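Local coordinates for protein beta-1,3-glucanosyltransferase (Rhizomucor miehei CAU432, PDB 4WTP) that belongs to glycoside hydrolase family 17, a group of carbohydrate-active enzymes, and folds as a parallel beta/alpha barrel, at residues 186-191 and 221-226; 225-230 and 273-278. All coordinates share one frame; numbering follows the deposited sequence. Where two conformers were deposited one is given.

Contact 1 of 2, residues 186-191 and 221-226; sequences NAFPYW and ISETGW
N186 and E223 pair in a parallel bridge between two neighbouring strands, and their side chains lie on the same face of the sheet. The N186 amide and the E223 carboxylate stack with their planes 8° apart, which leaves the polar edges of both groups available: a water hydrogen-bonds to both N186 OD1 and E223 OE2, while N186 ND2 donates to S132 and E133. In one of the two conformers modelled for S222, its OG also donates to N186 OD1 at 2.6 Å. The bridge is made in part by A187 N, which donates to E223 O at 3.0 Å; next along, T224 OG1 donates to A187 O at 2.6 Å. A threonine hydroxyl here serves as the donor to A187 O; Y246 OH is its second partner. The F188 ring settles with one face over T224 CA, 4.1 Å from the ring centroid, and its CH-bearing edge faces E223 OE1, with CE1 at 3.4 Å. Further along, a second water bridges Y190 N and G225 O across the diverging backbones. Y190 holds CG anti to its backbone N (chi1 -179°), which lays its ring edge against the face of W226. Y190 CD1 comes 3.7 Å from W226 CE2, in a T-shaped stack with planes at 85°. Y190 CB adds a CH-pi contact with the same indole, whose NE1 is bonded to V237 O. Neighbouring parallel strands whose following loops pack together are typical of the beta/alpha (TIM) barrel, whose active site lies at this end.

Contact 2 of 2, residues 225-230 and 273-278; sequences GWPSAG and GGVEAH
H278 O accepts a hydrogen bond from S228 N at 2.9 Å, the donor tilted out of the carbonyl plane, and a weaker C-H...O contact from P227 CA at 3.3 Å. S228 OG hydrogen-bonds to K289 NZ. H278 carries its CG anti to the carbonyl carbon (chi1 -61°), and the imidazole lies beneath the A229 methyl: A229 CB stands 3.7 Å from the centroid of the H278 ring, almost on the ring normal. A methyl is small enough to sit over the centre of this ring. A229 N and A229 O are buried without a hydrogen-bonding partner in the model; the oxygen has at least a C-H...O contact from V275 CA at 3.4 Å. P227 and V275 lie side by side, their CB atoms 3.8 Å apart. G230 can pass close to V275 because it has no side chain: a CB would run into V275 CA. Its backbone angles, with phi at 112°, would separately jam a CB against the preceding carbonyl oxygen. A water donates to G230 O while weakly accepting from V275 N. V275, which opens the 3-10 turn 275-277, and H278, which follows it, thus rest against a loop that also reaches helix 240-256, where S228 touches V240 and E243.

In the fold
The chain leaves strand 182-186 into 186-191, runs through helix 196-212, and returns along strand 219-223 to meet it. Contact 1 therefore closes a right-handed beta-alpha-beta crossover of the barrel. From the shared residues G225 and W226 the chain continues through the short hairpin 232-233/236-237, helix 240-256 and strand 262-263, before 273-278 comes back to close contact 2. The two closed loops follow one another, without nesting or crossing. They meet in space, their centres about 12 Å apart: Y190 packs on both P227 and V275, and W191 on V275. Together they join the loops after strands 182-186, 219-223 and 262-263 at one end of the barrel.

Contact 1 of 2, residues 186-191 and 221-226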
loop_
_atom_site.group_PDB
_atom_site.type_symbol
_atom_site.label_atom_id
_atom_site.label_comp_id
_atom_site.label_asym_id
_atom_site.label_seq_id
_atom_site.Cartn_x
_atom_site.Cartn_y
_atom_site.Cartn_z
ATOM N N ASN A 186 -5.601 -0.042 -5.892
ATOM C CA ASN A 186 -4.551 0.962 -6.155
ATOM C C ASN A 186 -5.149 1.908 -7.163
ATOM O O ASN A 186 -5.621 1.459 -8.225
ATOM C CB ASN A 186 -3.337 0.333 -6.837
ATOM C CG ASN A 186 -2.616 -0.702 -5.999
ATOM O OD1 ASN A 186 -2.709 -0.750 -4.786
ATOM N ND2 ASN A 186 -1.816 -1.504 -6.676
ATOM N N ALA A 187 -5.130 3.206 -6.892
ATOM C CA ALA A 187 -5.657 4.165 -7.871
ATOM C C ALA A 187 -4.951 5.482 -7.694
ATOM O O ALA A 187 -4.880 6.002 -6.571
ATOM C CB ALA A 187 -7.165 4.348 -7.688
ATOM N N PHE A 188 -4.506 6.070 -8.797
ATOM C CA PHE A 188 -3.884 7.380 -8.786
ATOM C C PHE A 188 -4.493 8.271 -9.846
ATOM O O PHE A 188 -4.045 8.253 -11.009
ATOM C CB PHE A 188 -2.393 7.260 -9.079
ATOM C CG PHE A 188 -1.606 6.589 -7.977
ATOM C CD1 PHE A 188 -1.522 5.186 -7.929
ATOM C CD2 PHE A 188 -0.920 7.352 -7.012
ATOM C CE1 PHE A 188 -0.797 4.555 -6.926
ATOM C CE2 PHE A 188 -0.174 6.716 -6.013
ATOM C CZ PHE A 188 -0.129 5.326 -5.974
ATOM N N PRO A 189 -5.471 9.103 -9.456
ATOM C CA PRO A 189 -5.994 10.095 -10.380
ATOM C C PRO A 189 -4.907 10.950 -11.069
ATOM O O PRO A 189 -5.098 11.377 -12.221
ATOM C CB PRO A 189 -6.925 10.912 -9.493
ATOM C CG PRO A 189 -7.492 9.874 -8.547
ATOM C CD PRO A 189 -6.316 8.980 -8.247
ATOM N N TYR A 190 -3.802 11.222 -10.387
ATOM C CA TYR A 190 -2.703 11.935 -10.983
ATOM C C TYR A 190 -2.277 11.328 -12.316
ATOM O O TYR A 190 -2.030 12.026 -13.310
ATOM C CB TYR A 190 -1.495 11.936 -10.020
ATOM C CG TYR A 190 -0.351 12.687 -10.620
ATOM C CD1 TYR A 190 -0.258 14.080 -10.442
ATOM C CD2 TYR A 190 0.635 12.067 -11.385
ATOM C CE1 TYR A 190 0.763 14.806 -11.036
ATOM C CE2 TYR A 190 1.652 12.793 -11.969
ATOM C CZ TYR A 190 1.721 14.169 -11.796
ATOM O OH TYR A 190 2.731 14.890 -12.384
ATOM N N TRP A 191 -2.151 10.009 -12.338
ATOM C CA TRP A 191 -1.717 9.335 -13.558
ATOM C C TRP A 191 -2.816 9.208 -14.619
ATOM O O TRP A 191 -2.554 8.739 -15.740
ATOM C CB TRP A 191 -1.159 7.945 -13.203
ATOM C CG TRP A 191 0.104 7.976 -12.405
ATOM C CD1 TRP A 191 0.339 7.407 -11.164
ATOM C CD2 TRP A 191 1.351 8.591 -12.794
ATOM N NE1 TRP A 191 1.632 7.630 -10.763
ATOM C CE2 TRP A 191 2.296 8.330 -11.718
ATOM C CE3 TRP A 191 1.773 9.282 -13.904
ATOM C CZ2 TRP A 191 3.597 8.773 -11.775
ATOM C CZ3 TRP A 191 3.085 9.739 -13.953
ATOM C CH2 TRP A 191 3.983 9.485 -12.912
ATOM N N ILE A 221 -8.353 0.475 0.384
ATOM C CA ILE A 221 -7.494 1.148 -0.609
ATOM C C ILE A 221 -6.045 0.873 -0.245
ATOM O O ILE A 221 -5.580 1.299 0.810
ATOM C CB ILE A 221 -7.825 2.648 -0.725
ATOM C CG1 ILE A 221 -9.295 2.829 -1.152
ATOM C CG2 ILE A 221 -6.876 3.333 -1.703
ATOM C CD1 ILE A 221 -9.751 4.276 -1.207
ATOM N N SER A 222 -5.315 0.173 -1.110
ATOM C CA SER A 222 -3.924 -0.152 -0.819
ATOM C C SER A 222 -2.940 0.937 -1.224
ATOM O O SER A 222 -1.855 0.994 -0.664
ATOM C CB SER A 222 -3.540 -1.476 -1.460
ATOM O OG SER A 222 -4.151 -1.554 -2.726
ATOM N N GLU A 223 -3.313 1.781 -2.188
ATOM C CA GLU A 223 -2.420 2.878 -2.599
ATOM C C GLU A 223 -3.211 4.000 -3.238
ATOM O O GLU A 223 -4.029 3.759 -4.164
ATOM C CB GLU A 223 -1.395 2.460 -3.673
ATOM C CG GLU A 223 -0.374 1.407 -3.356
ATOM C CD GLU A 223 0.405 1.011 -4.584
ATOM O OE1 GLU A 223 0.123 1.507 -5.681
ATOM O OE2 GLU A 223 1.257 0.144 -4.486
ATOM N N THR A 224 -2.904 5.232 -2.809
ATOM C CA THR A 224 -3.183 6.431 -3.596
ATOM C C THR A 224 -2.320 7.539 -2.997
ATOM O O THR A 224 -1.914 7.462 -1.831
ATOM C CB THR A 224 -4.661 6.839 -3.583
ATOM O OG1 THR A 224 -4.847 7.796 -4.625
ATOM C CG2 THR A 224 -5.055 7.510 -2.261
ATOM N N GLY A 225 -2.014 8.540 -3.811
ATOM C CA GLY A 225 -1.159 9.647 -3.385
ATOM C C GLY A 225 -1.007 10.629 -4.528
ATOM O O GLY A 225 -1.597 10.438 -5.597
ATOM N N TRP A 226 -0.181 11.659 -4.328
ATOM C CA TRP A 226 -0.076 12.763 -5.263
ATOM C C TRP A 226 1.318 13.340 -5.088
ATOM O O TRP A 226 1.755 13.602 -3.945
ATOM C CB TRP A 226 -1.129 13.839 -4.952
ATOM C CG TRP A 226 -1.238 14.877 -6.023
ATOM C CD1 TRP A 226 -0.376 15.952 -6.260
ATOM C CD2 TRP A 226 -2.245 14.920 -7.078
ATOM N NE1 TRP A 226 -0.836 16.671 -7.345
ATOM C CE2 TRP A 226 -1.957 16.099 -7.869
ATOM C CE3 TRP A 226 -3.361 14.162 -7.391
ATOM C CZ2 TRP A 226 -2.739 16.463 -8.947
ATOM C CZ3 TRP A 226 -4.115 14.527 -8.506
ATOM C CH2 TRP A 226 -3.822 15.659 -9.259
HETATM O O HOH W 1 -0.484 -1.992 -3.524
HETATM O O HOH W 2 -3.663 10.561 -7.430
#

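Contact 2 of 2, residues 225-230 and 273-278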
loop_
_atom_site.group_PDB
_atom_site.type_symbol
_atom_site.label_atom_id
_atom_site.label_comp_id
_atom_site.label_asym_id
_atom_site.label_seq_id
_atom_site.Cartn_x
_atom_site.Cartn_y
_atom_site.Cartn_z
ATOM N N GLY A 225 -2.014 8.540 -3.811
ATOM C CA GLY A 225 -1.159 9.647 -3.385
ATOM C C GLY A 225 -1.007 10.629 -4.528
ATOM O O GLY A 225 -1.597 10.438 -5.597
ATOM N N TRP A 226 -0.181 11.659 -4.328
ATOM C CA TRP A 226 -0.076 12.763 -5.263
ATOM C C TRP A 226 1.318 13.340 -5.088
ATOM O O TRP A 226 1.755 13.602 -3.945
ATOM C CB TRP A 226 -1.129 13.839 -4.952
ATOM C CG TRP A 226 -1.238 14.877 -6.023
ATOM C CD1 TRP A 226 -0.376 15.952 -6.260
ATOM C CD2 TRP A 226 -2.245 14.920 -7.078
ATOM N NE1 TRP A 226 -0.836 16.671 -7.345
ATOM C CE2 TRP A 226 -1.957 16.099 -7.869
ATOM C CE3 TRP A 226 -3.361 14.162 -7.391
ATOM C CZ2 TRP A 226 -2.739 16.463 -8.947
ATOM C CZ3 TRP A 226 -4.115 14.527 -8.506
ATOM C CH2 TRP A 226 -3.822 15.659 -9.259
ATOM N N PRO A 227 2.036 13.627 -6.189
ATOM C CA PRO A 227 3.417 14.100 -6.076
ATOM C C PRO A 227 3.529 15.598 -5.814
ATOM O O PRO A 227 2.728 16.425 -6.278
ATOM C CB PRO A 227 4.016 13.748 -7.446
ATOM C CG PRO A 227 2.860 13.904 -8.378
ATOM C CD PRO A 227 1.667 13.385 -7.590
ATOM N N SER A 228 4.555 15.960 -5.050
ATOM C CA SER A 228 4.754 17.386 -4.728
ATOM C C SER A 228 5.644 18.155 -5.715
ATOM O O SER A 228 5.744 19.362 -5.616
ATOM C CB SER A 228 5.331 17.541 -3.331
ATOM O OG SER A 228 6.576 16.880 -3.229
ATOM N N ALA A 229 6.300 17.446 -6.633
ATOM C CA ALA A 229 7.192 18.086 -7.623
ATOM C C ALA A 229 7.402 17.139 -8.767
ATOM O O ALA A 229 7.012 15.959 -8.702
ATOM C CB ALA A 229 8.531 18.485 -6.997
ATOM N N GLY A 230 7.996 17.659 -9.839
ATOM C CA GLY A 230 8.377 16.830 -10.972
ATOM C C GLY A 230 7.567 17.104 -12.226
ATOM O O GLY A 230 7.688 16.399 -13.231
ATOM N N GLY A 273 13.341 8.909 -9.517
ATOM C CA GLY A 273 13.369 10.109 -10.353
ATOM C C GLY A 273 12.027 10.725 -10.698
ATOM O O GLY A 273 10.981 10.140 -10.396
ATOM N N GLY A 274 12.064 11.912 -11.311
ATOM C CA GLY A 274 10.884 12.631 -11.782
ATOM C C GLY A 274 9.844 12.770 -10.688
ATOM O O GLY A 274 10.202 12.875 -9.507
ATOM N N VAL A 275 8.556 12.795 -11.049
ATOM C CA VAL A 275 7.490 12.922 -10.036
ATOM C C VAL A 275 7.516 11.726 -9.087
ATOM O O VAL A 275 7.078 11.852 -7.964
ATOM C CB VAL A 275 6.042 13.133 -10.601
ATOM C CG1 VAL A 275 5.888 14.478 -11.308
ATOM C CG2 VAL A 275 5.715 12.026 -11.574
ATOM N N GLU A 276 8.002 10.563 -9.539
ATOM C CA GLU A 276 7.973 9.369 -8.685
ATOM C C GLU A 276 8.837 9.517 -7.430
ATOM O O GLU A 276 8.677 8.825 -6.457
ATOM C CB GLU A 276 8.326 8.088 -9.471
ATOM C CG GLU A 276 7.315 7.771 -10.547
ATOM C CD GLU A 276 7.640 6.506 -11.254
ATOM O OE1 GLU A 276 8.150 5.594 -10.592
ATOM O OE2 GLU A 276 7.411 6.456 -12.459
ATOM N N ALA A 277 9.732 10.486 -7.479
ATOM C CA ALA A 277 10.601 10.791 -6.337
ATOM C C ALA A 277 9.966 11.733 -5.311
ATOM O O ALA A 277 10.629 12.165 -4.377
ATOM C CB ALA A 277 11.936 11.345 -6.835
ATOM N N HIS A 278 8.696 12.084 -5.490
ATOM C CA HIS A 278 8.044 13.121 -4.684
ATOM C C HIS A 278 6.673 12.750 -4.120
ATOM O O HIS A 278 5.866 13.657 -3.853
ATOM C CB HIS A 278 7.926 14.398 -5.511
ATOM C CG HIS A 278 9.271 14.940 -5.934
ATOM N ND1 HIS A 278 10.088 15.643 -5.108
ATOM C CD2 HIS A 278 9.945 14.804 -7.122
ATOM C CE1 HIS A 278 11.223 15.966 -5.766
ATOM N NE2 HIS A 278 11.126 15.463 -7.002
HETATM O O HOH W 3 8.196 13.927 -14.152
#